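Local coordinates for hypothetical protein SO2946 (Shewanella oneidensis, PDB 2A5Z), which is of unknown function but adopts a jelly-roll fold with a carbohydrate-binding module, binds magnesium and may recognise carbohydrate, at residues Ile44-Phe49 / Ala253-Arg259; Asn131-Thr136 / Ile241-Ser245; Ile143-Ile147 / Lys231-Lys235; Ser148-Gly152 / Ala217-Ala221. All coordinates share one frame; numbering follows the deposited sequence.

Overall arrangement
Interactions 2, 3 and 4 gather in the branched antiparallel sheet of the jelly-roll, whereas interaction 1 lies at the edge of the six-stranded sheet, beside a magnesium ion and a second subunit. Interactions 2 and 3 have centres about 11 Å apart and touch directly: strands 134-137 and 230-234 are neighbours, and Thr136 OG1 lies 2.6 Å from Thr232 OG1, a probable hydrogen bond. Interaction 4 continues in sequence from interaction 3, with centres about 13 Å apart. Interaction 1 stands on the other side of the chain's centre from interaction 2, about 36 Å between centres; its Arg259 side chain comes about 4 Å from bound magnesium.

Interaction 1: Ile44-Phe49 / Ala253-Arg259; sequences IATSDF and AKVSATR
Residues Asp48 and Phe49 pair with Lys254 and Ala253 as an antiparallel edge of the six-stranded sheet, and the two segments then stay together as loops out to Arg259. Phe49 and Ala253 form the hydrogen-bonded pair: Phe49 N reaches Ala253 O at 2.9 Å, and Ala253 N answers to Phe49 O. Beyond the strands, Val255 N gives a nearly straight bond to Ser47 O (2.8 Å, 169°) but comes from well above the carbonyl plane, consistent with regular pairing ending here. Small residues suit the close approach that follows, where Ala45 CB lies 3.7 Å from Ala257 CB. Branched Val255 spreads its methyls along the loop, CG1 against Phe49 CB at 4.1 Å and CG2 against Ala45 CB at 4.2 Å.

The Arg259 chain bends at chi3 (-71°), and Ala45 O, 2.8 Å from Arg259 NH2, lies almost exactly in the guanidinium plane, at its edge. The same guanidinium forms salt bridges with Asp54 and Asp247 of a second subunit, residue positions that serve as magnesium ligands. Arginine therefore ties a loop carbonyl to two carboxylates across the subunit boundary, and its charge probably offsets part of their negative charge beside the metal.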
# COMPACT_ATOMS: atom_id res chain seq x y z
N ILE C 44 9.38 -1.80 8.95
CA ILE C 44 9.89 -1.60 10.30
C ILE C 44 11.33 -1.07 10.23
O ILE C 44 12.22 -1.71 9.67
CB ILE C 44 9.75 -2.89 11.17
CG1 ILE C 44 10.40 -2.70 12.55
CG2 ILE C 44 10.34 -4.09 10.46
CD1 ILE C 44 10.33 -3.94 13.44
N ALA C 45 11.53 0.13 10.77
CA ALA C 45 12.82 0.82 10.65
C ALA C 45 13.83 0.40 11.72
O ALA C 45 13.45 -0.01 12.83
CB ALA C 45 12.60 2.33 10.68
N THR C 46 15.12 0.50 11.38
CA THR C 46 16.21 0.37 12.35
C THR C 46 17.11 1.61 12.33
O THR C 46 17.23 2.31 13.34
CB THR C 46 17.03 -0.94 12.16
OG1 THR C 46 16.20 -2.06 12.46
CG2 THR C 46 18.23 -0.98 13.10
N SER C 47 17.74 1.90 11.19
CA SER C 47 18.60 3.09 11.10
C SER C 47 18.53 3.81 9.76
O SER C 47 19.02 4.94 9.62
CB SER C 47 20.04 2.73 11.46
OG SER C 47 20.55 1.78 10.54
N ASP C 48 17.91 3.16 8.78
CA ASP C 48 17.77 3.72 7.44
C ASP C 48 16.30 3.81 7.08
O ASP C 48 15.51 2.96 7.50
CB ASP C 48 18.52 2.86 6.41
CG ASP C 48 20.01 2.74 6.71
OD1 ASP C 48 20.77 3.66 6.34
OD2 ASP C 48 20.42 1.71 7.31
N PHE C 49 15.91 4.85 6.36
CA PHE C 49 14.57 4.92 5.81
C PHE C 49 14.64 5.06 4.30
O PHE C 49 15.42 5.86 3.79
CB PHE C 49 13.75 6.07 6.40
CG PHE C 49 12.39 6.21 5.78
CD1 PHE C 49 11.30 5.51 6.29
CD2 PHE C 49 12.20 7.03 4.66
CE1 PHE C 49 10.04 5.62 5.71
CE2 PHE C 49 10.94 7.14 4.07
CZ PHE C 49 9.86 6.43 4.60
N ALA C 253 16.75 8.66 4.16
CA ALA C 253 17.18 9.35 5.37
C ALA C 253 17.83 8.40 6.36
O ALA C 253 17.65 7.18 6.28
CB ALA C 253 16.00 10.04 6.01
N LYS C 254 18.58 8.96 7.31
CA LYS C 254 19.10 8.20 8.44
C LYS C 254 18.17 8.43 9.62
O LYS C 254 17.81 9.57 9.92
CB LYS C 254 20.52 8.66 8.79
CG LYS C 254 21.54 8.39 7.69
CD LYS C 254 22.97 8.59 8.18
CE LYS C 254 23.63 9.85 7.59
NZ LYS C 254 25.10 9.83 7.87
N VAL C 255 17.75 7.35 10.29
CA VAL C 255 16.80 7.47 11.40
C VAL C 255 17.28 6.74 12.65
O VAL C 255 18.12 5.85 12.56
CB VAL C 255 15.37 6.98 11.03
CG1 VAL C 255 14.75 7.84 9.91
CG2 VAL C 255 15.36 5.49 10.68
N SER C 256 16.74 7.12 13.80
CA SER C 256 16.97 6.42 15.05
C SER C 256 15.73 5.57 15.30
O SER C 256 14.65 6.10 15.60
CB SER C 256 17.20 7.41 16.19
OG SER C 256 18.37 8.19 15.96
N ALA C 257 15.88 4.27 15.14
CA ALA C 257 14.76 3.35 15.30
C ALA C 257 15.19 2.02 15.89
O ALA C 257 14.63 0.98 15.55
CB ALA C 257 14.04 3.15 13.96
N THR C 258 16.19 2.07 16.77
CA THR C 258 16.66 0.87 17.46
C THR C 258 15.79 0.59 18.68
O THR C 258 15.80 1.32 19.67
CB THR C 258 18.14 0.98 17.87
OG1 THR C 258 18.96 1.09 16.69
CG2 THR C 258 18.57 -0.26 18.67
N ARG C 259 15.03 -0.49 18.57
CA ARG C 259 14.10 -0.90 19.61
C ARG C 259 14.42 -2.28 20.12
O ARG C 259 15.02 -3.09 19.41
CB ARG C 259 12.67 -0.82 19.09
CG ARG C 259 12.18 0.61 19.03
CD ARG C 259 11.10 0.78 18.05
NE ARG C 259 11.56 0.68 16.67
CZ ARG C 259 10.91 1.20 15.64
NH1 ARG C 259 9.79 1.88 15.86
NH2 ARG C 259 11.36 1.06 14.41
O HOH W 1 19.18 3.52 15.45
O HOH W 2 20.20 5.74 4.51

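Interaction 2: Asn131-Thr136 / Ile241-Ser245; sequences NPAQLT and ISLIS
Thr136 and Ile244 make the tight, buried end of this contact, while Asn131 and Ile241 make the partly solvent-facing end. At the buried end Ile244 CD1 presses against Thr136 OG1 at 3.4 Å and also meets Thr136 CB at 3.8 Å. That hydroxyl is satisfied elsewhere by Thr232, and threonine suits the place because it offers both a polar partner and a carbon surface.

Gln134 occupies the middle. With CG beside the backbone N (chi1 -59°) and an extended chain beyond it, the side chain runs back to the start of the turn, where OE1 weakly accepts from Asn131 N; its CG passes Leu243 CD2 at 4.0 Å. The stronger partner of NE2 is Ala129 O, and Ser242 O is a weak, bent second one (2.8 Å, 124°). Together these bonds fix how the amide is rotated.

At the other end Ile241 CG2 rests on Asn131 CB at 3.8 Å, the two side chains crossing nearly at right angles, and Ile241 CD1 lies 4.0 Å from Ala133 CB, yet Asn131 and Ile241 stay partly exposed. Asn131 OD1 accepts in its carbonyl plane from Ala133 N at 2.9 Å. This is an Asx turn laid over a type I beta turn, leading into strand 134-137 of the jelly-roll.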
# COMPACT_ATOMS: atom_id res chain seq x y z
N ASN C 131 3.47 28.74 -18.34
CA ASN C 131 2.40 29.68 -18.04
C ASN C 131 2.77 30.34 -16.71
O ASN C 131 3.27 29.65 -15.81
CB ASN C 131 1.06 28.93 -17.96
CG ASN C 131 -0.14 29.85 -17.85
OD1 ASN C 131 -0.36 30.49 -16.82
ND2 ASN C 131 -0.96 29.88 -18.90
N PRO C 132 2.59 31.67 -16.59
CA PRO C 132 2.89 32.37 -15.34
C PRO C 132 2.11 31.84 -14.12
O PRO C 132 2.51 32.10 -12.99
CB PRO C 132 2.51 33.83 -15.63
CG PRO C 132 1.72 33.82 -16.89
CD PRO C 132 2.16 32.61 -17.65
N ALA C 133 1.05 31.07 -14.35
CA ALA C 133 0.24 30.49 -13.28
C ALA C 133 0.86 29.22 -12.67
O ALA C 133 0.41 28.76 -11.61
CB ALA C 133 -1.16 30.19 -13.79
N GLN C 134 1.88 28.67 -13.33
CA GLN C 134 2.55 27.45 -12.86
C GLN C 134 3.52 27.72 -11.71
O GLN C 134 4.43 28.55 -11.82
CB GLN C 134 3.26 26.73 -14.00
CG GLN C 134 2.37 26.32 -15.17
CD GLN C 134 3.14 26.13 -16.47
OE1 GLN C 134 4.33 26.47 -16.57
NE2 GLN C 134 2.47 25.59 -17.48
N LEU C 135 3.32 26.99 -10.60
CA LEU C 135 4.22 27.01 -9.45
C LEU C 135 4.47 25.58 -8.98
O LEU C 135 3.53 24.87 -8.60
CB LEU C 135 3.66 27.87 -8.30
CG LEU C 135 4.37 27.87 -6.93
CD1 LEU C 135 5.76 28.50 -6.98
CD2 LEU C 135 3.54 28.60 -5.89
N THR C 136 5.73 25.17 -9.04
CA THR C 136 6.15 23.85 -8.59
C THR C 136 7.31 23.99 -7.59
O THR C 136 8.14 24.89 -7.73
CB THR C 136 6.58 22.97 -9.79
OG1 THR C 136 5.51 22.93 -10.75
CG2 THR C 136 6.90 21.55 -9.37
N ILE C 241 -4.59 24.34 -18.00
CA ILE C 241 -3.17 24.67 -17.94
C ILE C 241 -2.42 23.45 -17.44
O ILE C 241 -2.70 22.94 -16.35
CB ILE C 241 -2.88 25.87 -17.00
CG1 ILE C 241 -3.63 27.12 -17.45
CG2 ILE C 241 -1.36 26.13 -16.92
CD1 ILE C 241 -3.51 28.29 -16.48
N SER C 242 -1.47 22.97 -18.25
CA SER C 242 -0.61 21.85 -17.85
C SER C 242 0.34 22.28 -16.73
O SER C 242 0.89 23.39 -16.77
CB SER C 242 0.20 21.31 -19.03
OG SER C 242 -0.62 20.65 -19.97
N LEU C 243 0.49 21.42 -15.74
CA LEU C 243 1.48 21.61 -14.68
C LEU C 243 2.62 20.62 -14.91
O LEU C 243 2.71 20.03 -15.99
CB LEU C 243 0.83 21.43 -13.29
CG LEU C 243 -0.40 22.32 -13.01
CD1 LEU C 243 -0.88 22.17 -11.57
CD2 LEU C 243 -0.13 23.79 -13.34
N ILE C 244 3.49 20.44 -13.93
CA ILE C 244 4.64 19.56 -14.13
C ILE C 244 4.25 18.08 -13.92
O ILE C 244 3.58 17.74 -12.94
CB ILE C 244 5.86 20.06 -13.29
CG1 ILE C 244 6.45 21.32 -13.97
CG2 ILE C 244 6.91 18.96 -13.10
CD1 ILE C 244 7.65 21.98 -13.27
N SER C 245 4.62 17.22 -14.86
CA SER C 245 4.35 15.78 -14.78
C SER C 245 5.37 15.09 -13.89
O SER C 245 6.51 15.52 -13.83
CB SER C 245 4.37 15.14 -16.17
OG SER C 245 3.46 15.79 -17.04

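Interaction 3: Ile143-Ile147 / Lys231-Lys235; sequences IGLGI and KTQCK
A type II' beta turn, Ile143 to Gly146, forms the tip of the hairpin between strands 140-142 and 150-151 of the jelly-roll, and the side chains of Lys231, Gln233 and Lys235 reach it from strand 230-234 and the residue that follows it. The turn is closed by Gly146 N bonding to Ile143 O at 3.2 Å. Its second position is Gly144, whose positive phi of 61° suits a residue without a side chain.

Lys231 bridges a wide separation, for the CA atoms of Ile143 and Lys231 are 8.7 Å apart. Every torsion of its chain is near 180°, beginning with CG opposite the backbone N (chi1 -172°), and this full extension carries NZ to the carbonyl oxygen of Gly144. There NZ bonds to Gly144 O at 2.9 Å, approaching from above the carbonyl plane, and also to Ser142 O just before the turn. Ser102 OG is a further partner of Gly144 O. A lysine suits this buried place because one ammonium group can serve several carbonyls at once, and their dipoles probably help to hold its charge.

Gln233, equally extended, runs alongside and gives a long, weak bond from NE2 to Gly146 O (3.4 Å, 163°); Asn100 O is the stronger partner of that amide nitrogen. Ile147 packs next to it and crosses the Lys235 chain nearly at a right angle: Ile147 CD1 lies against both the amide oxygen Gln233 OE1, at 3.6 Å, and the aliphatic Lys235 CG, at 3.5 Å.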
# COMPACT_ATOMS: atom_id res chain seq x y z
N ILE C 143 0.94 22.59 2.77
CA ILE C 143 0.08 21.57 2.18
C ILE C 143 -1.11 22.18 1.40
O ILE C 143 -1.46 23.35 1.61
CB ILE C 143 -0.42 20.60 3.30
CG1 ILE C 143 -0.45 19.15 2.81
CG2 ILE C 143 -1.73 21.07 3.95
CD1 ILE C 143 -0.42 18.12 3.95
N GLY C 144 -1.68 21.40 0.49
CA GLY C 144 -2.97 21.71 -0.12
C GLY C 144 -3.05 22.99 -0.92
O GLY C 144 -2.22 23.25 -1.80
N LEU C 145 -4.08 23.79 -0.63
CA LEU C 145 -4.34 25.03 -1.36
C LEU C 145 -3.43 26.17 -0.91
O LEU C 145 -3.43 27.24 -1.51
CB LEU C 145 -5.82 25.45 -1.27
CG LEU C 145 -6.89 24.52 -1.84
CD1 LEU C 145 -8.28 25.01 -1.46
CD2 LEU C 145 -6.77 24.35 -3.36
N GLY C 146 -2.66 25.92 0.15
CA GLY C 146 -1.72 26.90 0.71
C GLY C 146 -0.60 27.24 -0.25
O GLY C 146 -0.19 26.41 -1.07
N ILE C 147 -0.10 28.47 -0.15
CA ILE C 147 0.87 29.00 -1.10
C ILE C 147 1.88 29.97 -0.44
O ILE C 147 2.70 30.61 -1.12
CB ILE C 147 0.12 29.66 -2.30
CG1 ILE C 147 1.07 29.93 -3.47
CG2 ILE C 147 -0.65 30.90 -1.84
CD1 ILE C 147 0.35 29.99 -4.82
N LYS C 231 5.49 19.27 -5.19
CA LYS C 231 4.18 19.88 -5.28
C LYS C 231 4.10 20.74 -6.54
O LYS C 231 4.96 21.58 -6.76
CB LYS C 231 3.88 20.72 -4.04
CG LYS C 231 2.44 21.24 -3.97
CD LYS C 231 2.23 22.15 -2.77
CE LYS C 231 0.81 22.67 -2.75
NZ LYS C 231 0.63 23.82 -1.82
N THR C 232 3.06 20.53 -7.34
CA THR C 232 2.83 21.39 -8.50
C THR C 232 1.43 21.97 -8.38
O THR C 232 0.50 21.30 -7.92
CB THR C 232 3.07 20.64 -9.84
OG1 THR C 232 3.26 21.59 -10.89
CG2 THR C 232 1.93 19.68 -10.18
N GLN C 233 1.29 23.23 -8.79
CA GLN C 233 0.13 24.04 -8.44
C GLN C 233 -0.20 25.07 -9.52
O GLN C 233 0.70 25.57 -10.21
CB GLN C 233 0.44 24.80 -7.14
CG GLN C 233 -0.76 25.47 -6.48
CD GLN C 233 -0.45 25.93 -5.08
OE1 GLN C 233 0.64 26.40 -4.81
NE2 GLN C 233 -1.41 25.76 -4.17
N CYS C 234 -1.48 25.38 -9.64
CA CYS C 234 -1.93 26.47 -10.51
C CYS C 234 -2.44 27.62 -9.65
O CYS C 234 -3.31 27.42 -8.81
CB CYS C 234 -3.02 25.99 -11.47
SG CYS C 234 -3.48 27.27 -12.67
N LYS C 235 -1.88 28.81 -9.86
CA LYS C 235 -2.20 29.98 -9.05
C LYS C 235 -3.50 30.67 -9.46
O LYS C 235 -4.01 31.51 -8.72
CB LYS C 235 -1.06 30.99 -9.09
CG LYS C 235 0.17 30.58 -8.31
CD LYS C 235 1.19 31.72 -8.23
CE LYS C 235 1.93 31.88 -9.55
NZ LYS C 235 2.83 33.07 -9.52

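Interaction 4: Ser148-Gly152 / Ala217-Ala221; sequences SDRSG and AMFRA
Asp149 and Phe219 meet through a CH-pi contact, the main link between strand 150-151 with its lead-in and the loop 217-221. Asp149 CB stands over the centre of the Phe219 ring, 3.4 Å from the centroid and only 6° off the normal. With Phe219 CG placed beside its own carbonyl carbon (chi1 164°), the ring presents one face to Asp149 CB; the carboxylate plane lies within 17° of parallel to it, and Asp149 CG is 3.8 Å from Phe219 CE1.

Plain van der Waals contact completes the match. Ser151 CB lies 3.4 Å from Phe219 N and 3.9 Å from Phe219 CB, and Ser151 OG packs 3.2 Å from Met218 CB. A small serine allows the backbones to come this near. Met218 is present as selenomethionine, and its far end packs on Phe189, Met191 and Phe197.

The polar bonds are made within one segment or to the rest of the fold. Ser148 OG donates to Asp149 OD2 at 2.8 Å, from above the carboxylate plane, and Asp149 OD1 accepts from Ala167 N. These two donors probably disperse the carboxylate's charge and fix its rotation, while the apolar CB lies on the ring; dispersion and CH-pi contact, with no hydrogen bond, join the two segments.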
# COMPACT_ATOMS: atom_id res chain seq x y z
N SER C 148 1.85 30.02 0.89
CA SER C 148 2.57 31.02 1.67
C SER C 148 3.99 30.63 2.07
O SER C 148 4.81 31.50 2.38
CB SER C 148 1.77 31.34 2.93
OG SER C 148 1.62 30.16 3.69
N ASP C 149 4.28 29.33 2.07
CA ASP C 149 5.58 28.83 2.54
C ASP C 149 6.14 27.72 1.66
O ASP C 149 5.43 26.79 1.28
CB ASP C 149 5.46 28.31 3.98
CG ASP C 149 5.06 29.40 4.96
OD1 ASP C 149 5.94 30.16 5.40
OD2 ASP C 149 3.85 29.47 5.30
N ARG C 150 7.43 27.83 1.35
CA ARG C 150 8.14 26.81 0.58
C ARG C 150 9.65 27.03 0.64
O ARG C 150 10.13 28.15 0.90
CB ARG C 150 7.66 26.77 -0.88
CG ARG C 150 7.76 28.10 -1.59
CD ARG C 150 7.01 28.10 -2.90
NE ARG C 150 6.84 29.45 -3.41
CZ ARG C 150 5.85 30.27 -3.06
NH1 ARG C 150 5.77 31.49 -3.57
NH2 ARG C 150 4.93 29.86 -2.20
N SER C 151 10.40 25.97 0.38
CA SER C 151 11.84 26.01 0.42
C SER C 151 12.41 24.83 -0.39
O SER C 151 12.06 23.68 -0.15
CB SER C 151 12.30 26.00 1.88
OG SER C 151 13.53 25.34 2.02
N GLY C 152 13.27 25.14 -1.36
CA GLY C 152 13.88 24.10 -2.20
C GLY C 152 14.10 24.61 -3.60
O GLY C 152 14.41 25.79 -3.79
N ALA C 217 18.03 28.50 7.19
CA ALA C 217 17.39 27.19 7.34
C ALA C 217 16.12 27.11 6.49
O ALA C 217 15.43 28.12 6.30
CB ALA C 217 17.07 26.92 8.79
N MSE C 218 15.81 25.91 6.00
CA MSE C 218 14.61 25.65 5.22
C MSE C 218 13.33 26.02 5.99
O MSE C 218 13.33 26.08 7.23
CB MSE C 218 14.57 24.18 4.78
CG MSE C 218 14.17 23.16 5.88
SE MSE C 218 14.07 21.44 5.29
CE MSE C 218 15.81 21.06 5.12
N PHE C 219 12.24 26.26 5.25
CA PHE C 219 10.91 26.27 5.86
C PHE C 219 10.60 24.89 6.45
O PHE C 219 10.76 23.87 5.78
CB PHE C 219 9.80 26.66 4.86
CG PHE C 219 8.41 26.32 5.36
CD1 PHE C 219 7.88 26.96 6.49
CD2 PHE C 219 7.64 25.34 4.72
CE1 PHE C 219 6.62 26.63 6.97
CE2 PHE C 219 6.36 25.01 5.19
CZ PHE C 219 5.85 25.66 6.32
N ARG C 220 10.15 24.88 7.70
CA ARG C 220 9.81 23.65 8.38
C ARG C 220 8.59 23.84 9.26
O ARG C 220 8.49 24.83 9.97
CB ARG C 220 10.99 23.16 9.23
CG ARG C 220 10.69 21.89 10.03
CD ARG C 220 11.87 21.42 10.88
NE ARG C 220 12.90 20.73 10.10
CZ ARG C 220 12.87 19.43 9.78
NH1 ARG C 220 11.86 18.66 10.16
NH2 ARG C 220 13.86 18.91 9.08
N ALA C 221 7.65 22.91 9.16
CA ALA C 221 6.57 22.75 10.14
C ALA C 221 6.43 21.27 10.40
O ALA C 221 6.16 20.48 9.48
CB ALA C 221 5.27 23.35 9.62